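Local coordinates for protein ethylbenzene dehydrogenase alpha-subunit (PDB 2IVF) that forms the molybdopterin-binding alpha subunit of a multi-subunit molybdenum enzyme, carrying an iron/sulfur cluster and two pterin guanosine dinucleotide cofactors, at residues A[265-268]-A[269-272]; A[113-116]-A[117-121]. All coordinates share one frame; numbering follows the deposited sequence.

Contact 1 of 2, residues A[265-268]-A[269-272]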
loop_
_atom_site.group_PDB
_atom_site.type_symbol
_atom_site.label_atom_id
_atom_site.label_comp_id
_atom_site.label_asym_id
_atom_site.label_seq_id
_atom_site.Cartn_x
_atom_site.Cartn_y
_atom_site.Cartn_z
ATOM N N TYR A 265 -4.896 6.054 9.188
ATOM C CA TYR A 265 -5.004 7.368 8.523
ATOM C C TYR A 265 -6.248 8.132 8.986
ATOM O O TYR A 265 -6.234 9.384 9.133
ATOM C CB TYR A 265 -5.100 7.127 7.030
ATOM C CG TYR A 265 -5.251 8.330 6.138
ATOM C CD1 TYR A 265 -6.483 8.876 5.881
ATOM C CD2 TYR A 265 -4.173 8.821 5.425
ATOM C CE1 TYR A 265 -6.640 9.933 5.037
ATOM C CE2 TYR A 265 -4.339 9.888 4.530
ATOM C CZ TYR A 265 -5.572 10.416 4.327
ATOM O OH TYR A 265 -5.820 11.425 3.424
ATOM N N HIS A 266 -7.321 7.387 9.183
ATOM C CA HIS A 266 -8.612 7.977 9.578
ATOM C C HIS A 266 -8.532 8.924 10.762
ATOM O O HIS A 266 -9.289 9.918 10.826
ATOM C CB HIS A 266 -9.636 6.879 9.840
ATOM C CG HIS A 266 -9.414 6.089 11.095
ATOM N ND1 HIS A 266 -9.984 6.440 12.294
ATOM C CD2 HIS A 266 -8.774 4.913 11.314
ATOM C CE1 HIS A 266 -9.676 5.536 13.206
ATOM N NE2 HIS A 266 -8.925 4.606 12.645
ATOM N N PHE A 267 -7.634 8.633 11.703
ATOM C CA PHE A 267 -7.455 9.505 12.882
ATOM C C PHE A 267 -7.017 10.921 12.439
ATOM O O PHE A 267 -7.421 11.908 13.036
ATOM C CB PHE A 267 -6.444 8.907 13.870
ATOM C CG PHE A 267 -6.974 7.736 14.645
ATOM C CD1 PHE A 267 -7.921 7.924 15.645
ATOM C CD2 PHE A 267 -6.473 6.466 14.440
ATOM C CE1 PHE A 267 -8.409 6.872 16.382
ATOM C CE2 PHE A 267 -6.956 5.373 15.182
ATOM C CZ PHE A 267 -7.882 5.566 16.163
ATOM N N LEU A 268 -6.217 10.993 11.386
ATOM C CA LEU A 268 -5.847 12.272 10.772
ATOM C C LEU A 268 -7.044 12.994 10.156
ATOM O O LEU A 268 -7.282 14.153 10.474
ATOM C CB LEU A 268 -4.744 12.089 9.751
ATOM C CG LEU A 268 -4.215 13.372 9.104
ATOM C CD1 LEU A 268 -3.459 14.297 10.134
ATOM C CD2 LEU A 268 -3.273 12.969 7.922
ATOM N N SER A 269 -7.834 12.344 9.285
ATOM C CA SER A 269 -9.023 13.008 8.757
ATOM C C SER A 269 -10.095 13.338 9.777
ATOM O O SER A 269 -10.839 14.302 9.637
ATOM C CB SER A 269 -9.668 12.243 7.594
ATOM O OG SER A 269 -10.141 11.006 8.062
ATOM N N GLU A 270 -10.235 12.490 10.790
ATOM C CA GLU A 270 -11.189 12.721 11.840
ATOM C C GLU A 270 -10.730 13.833 12.793
ATOM O O GLU A 270 -11.524 14.655 13.204
ATOM C CB GLU A 270 -11.458 11.395 12.549
ATOM C CG GLU A 270 -12.153 10.442 11.552
ATOM C CD GLU A 270 -12.033 8.976 11.847
ATOM O OE1 GLU A 270 -11.349 8.620 12.833
ATOM O OE2 GLU A 270 -12.685 8.187 11.087
ATOM N N ALA A 271 -9.427 13.920 13.072
ATOM C CA ALA A 271 -8.893 15.039 13.841
ATOM C C ALA A 271 -9.179 16.337 13.115
ATOM O O ALA A 271 -9.447 17.376 13.722
ATOM C CB ALA A 271 -7.331 14.901 14.029
ATOM N N ARG A 272 -9.046 16.287 11.793
ATOM C CA ARG A 272 -9.346 17.418 10.994
ATOM C C ARG A 272 -10.802 17.918 11.213
ATOM O O ARG A 272 -11.044 19.087 11.431
ATOM C CB ARG A 272 -9.071 17.132 9.543
ATOM C CG ARG A 272 -9.234 18.348 8.639
ATOM C CD ARG A 272 -9.059 18.029 7.201
ATOM N NE ARG A 272 -8.917 19.230 6.361
ATOM C CZ ARG A 272 -9.013 19.238 5.028
ATOM N NH1 ARG A 272 -9.218 18.124 4.341
ATOM N NH2 ARG A 272 -8.885 20.376 4.373
#
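Glu270 reaches back one helical turn to His266, and its side chain is in contact with that residue along its whole length. Glu270 CB starts against the carbonyl of the turn below, 3.1 Å from His266 O, and Glu270 CG passes the same oxygen at 3.0 Å. With CG anti to the carbonyl carbon (chi1 -66°) and the chain extended beyond it, the carboxylate comes down beside the imidazole. There Glu270 OE1 takes a short hydrogen bond of 2.6 Å from His266 ND1, nearly straight at 174°. The acceptor lies in the plane of the imidazole, yet the nitrogen meets OE1 from above the carboxylate plane, the two planes being 61° apart. Glu270 OE2, the other oxygen, rests 3.5 Å from His266 CB and forms salt bridges with Lys27 and Arg233 of the beta subunit, which probably favour the charged carboxylate.

The neighbouring ring of Phe267 lies against the imidazole, with Phe267 CD2 over one imidazole face near its rim and His266 CE1 over the centre of the phenyl, 3.3 Å above its plane. Beneath the side chains the backbone keeps its helical bonds, Glu270 N giving 2.7 Å to His266 O and Ala271 N giving 2.8 Å to Phe267 O. Leu268 turns from this polar side to strands 249-253 and 277-281, while the guanidinium of Arg272 pairs with Asp293. The arrangement is an i to i+4 His-carboxylate hydrogen bond on helix 265-274, part of the crossover between those neighbouring parallel strands, and it borders the beta subunit.

Contact 2 of 2, residues A[113-116]-A[117-121]; sequences PACN and VDYVD
Asn116, Tyr119 and Ala114 carry this contact, in which the chain doubles back on itself. Its tight end is a type I beta turn from Asn116 to Tyr119, closed by the bond from Tyr119 N to Asn116 O, 3.0 Å long.

The Asn116 side chain folds back over the turn, its CG lying between the backbone N and the carbonyl carbon (chi1 65°). This brings the amide group against the start of the turn and up to the Tyr119 ring, the two planes standing almost perpendicular at 85°. Asn116 CG comes to 3.7 Å from Tyr119 CD1.

Cys115 approaches the same ring over one face. Cys115 SG lies 3.8 Å from the ring centroid of Tyr119 and 30° off the normal, displaced toward Tyr119 CD1, which it touches at 3.4 Å: a Cys sulfur-aromatic contact. Beyond the ring, Tyr119 OH is hydrogen-bonded to Asp246, so the tyrosine is held at its hydroxyl as well as through its backbone N.

Farther from the turn, the methyl of Ala114 points at the returning arm of the loop, Ala114 CB resting 3.3 Å from Tyr119 O and 4.2 Å from Tyr119 CB. A water joins the two arms here, accepting from Cys115 N at 3.0 Å and donating to Val120 O. At the open end Asp121 presses its CB against Ala114 N, while its carboxylate forms a salt bridge with Arg233 of the beta subunit. The whole is a type I beta turn at the tip of a loop whose two arms share a bridging water, lying between strand 102-108 and helix 134-137, with its returning arm at the subunit interface.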
loop_
_atom_site.group_PDB
_atom_site.type_symbol
_atom_site.label_atom_id
_atom_site.label_comp_id
_atom_site.label_asym_id
_atom_site.label_seq_id
_atom_site.Cartn_x
_atom_site.Cartn_y
_atom_site.Cartn_z
ATOM N N PRO A 113 -11.788 -1.531 19.971
ATOM C CA PRO A 113 -12.489 -0.367 20.524
ATOM C C PRO A 113 -11.619 0.867 20.785
ATOM O O PRO A 113 -10.415 0.764 20.783
ATOM C CB PRO A 113 -13.061 -0.899 21.840
ATOM C CG PRO A 113 -13.156 -2.374 21.637
ATOM C CD PRO A 113 -11.855 -2.668 20.902
ATOM N N ALA A 114 -12.264 2.011 20.993
ATOM C CA ALA A 114 -11.562 3.210 21.436
ATOM C C ALA A 114 -11.004 3.022 22.869
ATOM O O ALA A 114 -11.506 2.198 23.655
ATOM C CB ALA A 114 -12.559 4.410 21.389
ATOM N N CYS A 115 -10.030 3.863 23.219
ATOM C CA CYS A 115 -9.475 3.908 24.562
ATOM C C CYS A 115 -10.509 4.274 25.598
ATOM O O CYS A 115 -10.467 3.730 26.710
ATOM C CB CYS A 115 -8.274 4.865 24.600
ATOM S SG CYS A 115 -8.626 6.557 24.239
ATOM N N ASN A 116 -11.422 5.173 25.231
ATOM C CA ASN A 116 -12.597 5.490 26.009
ATOM C C ASN A 116 -13.695 6.157 25.152
ATOM O O ASN A 116 -13.480 6.429 23.985
ATOM C CB ASN A 116 -12.246 6.323 27.235
ATOM C CG ASN A 116 -11.728 7.636 26.905
ATOM O OD1 ASN A 116 -10.505 7.877 27.049
ATOM N ND2 ASN A 116 -12.618 8.565 26.522
ATOM N N VAL A 117 -14.828 6.471 25.774
ATOM C CA VAL A 117 -16.054 6.928 25.066
ATOM C C VAL A 117 -15.880 8.175 24.233
ATOM O O VAL A 117 -16.597 8.400 23.250
ATOM C CB VAL A 117 -17.207 7.193 26.076
ATOM C CG1 VAL A 117 -16.971 8.530 26.768
ATOM C CG2 VAL A 117 -18.577 7.165 25.351
ATOM N N ASP A 118 -14.936 9.020 24.633
ATOM C CA ASP A 118 -14.704 10.263 23.953
ATOM C C ASP A 118 -13.872 10.147 22.680
ATOM O O ASP A 118 -13.717 11.121 21.965
ATOM C CB ASP A 118 -13.995 11.247 24.907
ATOM C CG ASP A 118 -14.810 11.575 26.128
ATOM O OD1 ASP A 118 -16.037 11.808 26.000
ATOM O OD2 ASP A 118 -14.209 11.586 27.225
ATOM N N TYR A 119 -13.269 8.996 22.430
ATOM C CA TYR A 119 -12.345 8.858 21.337
ATOM C C TYR A 119 -12.943 7.976 20.236
ATOM O O TYR A 119 -13.927 7.251 20.468
ATOM C CB TYR A 119 -11.000 8.270 21.839
ATOM C CG TYR A 119 -10.177 9.275 22.632
ATOM C CD1 TYR A 119 -10.406 9.470 23.998
ATOM C CD2 TYR A 119 -9.169 10.011 22.027
ATOM C CE1 TYR A 119 -9.657 10.379 24.728
ATOM C CE2 TYR A 119 -8.404 10.946 22.760
ATOM C CZ TYR A 119 -8.658 11.102 24.141
ATOM O OH TYR A 119 -7.950 12.009 24.930
ATOM N N VAL A 120 -12.341 8.048 19.063
ATOM C CA VAL A 120 -12.704 7.227 17.940
ATOM C C VAL A 120 -12.029 5.884 18.096
ATOM O O VAL A 120 -10.875 5.786 18.551
ATOM C CB VAL A 120 -12.262 7.870 16.608
ATOM C CG1 VAL A 120 -12.579 6.931 15.406
ATOM C CG2 VAL A 120 -12.878 9.308 16.457
ATOM N N ASP A 121 -12.752 4.830 17.731
ATOM C CA ASP A 121 -12.178 3.491 17.744
ATOM C C ASP A 121 -11.204 3.300 16.589
ATOM O O ASP A 121 -10.936 4.230 15.797
ATOM C CB ASP A 121 -13.277 2.397 17.814
ATOM C CG ASP A 121 -14.179 2.334 16.559
ATOM O OD1 ASP A 121 -13.708 2.657 15.452
ATOM O OD2 ASP A 121 -15.402 1.980 16.680
HETATM O O HOH W 1 -9.268 5.415 20.758
#

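From the N terminus, contact 2 comes first: after strand 102-108 the chain turns back at 113-121, then runs on to helix 134-137. Contact 1 opens much later, within helix 265-274, so the two stand in series and neither encloses nor crosses the other. In space they touch, their centres 14 Å apart. Val120, on the returning arm of the loop, packs on His266, Phe267 and Glu270, and the backbone oxygen of Asp121 lies against the two rings of contact 1. The loop is thereby tied to a helix flanking the parallel sheet, and Arg233 of the beta subunit bridges both through Asp121 and Glu270.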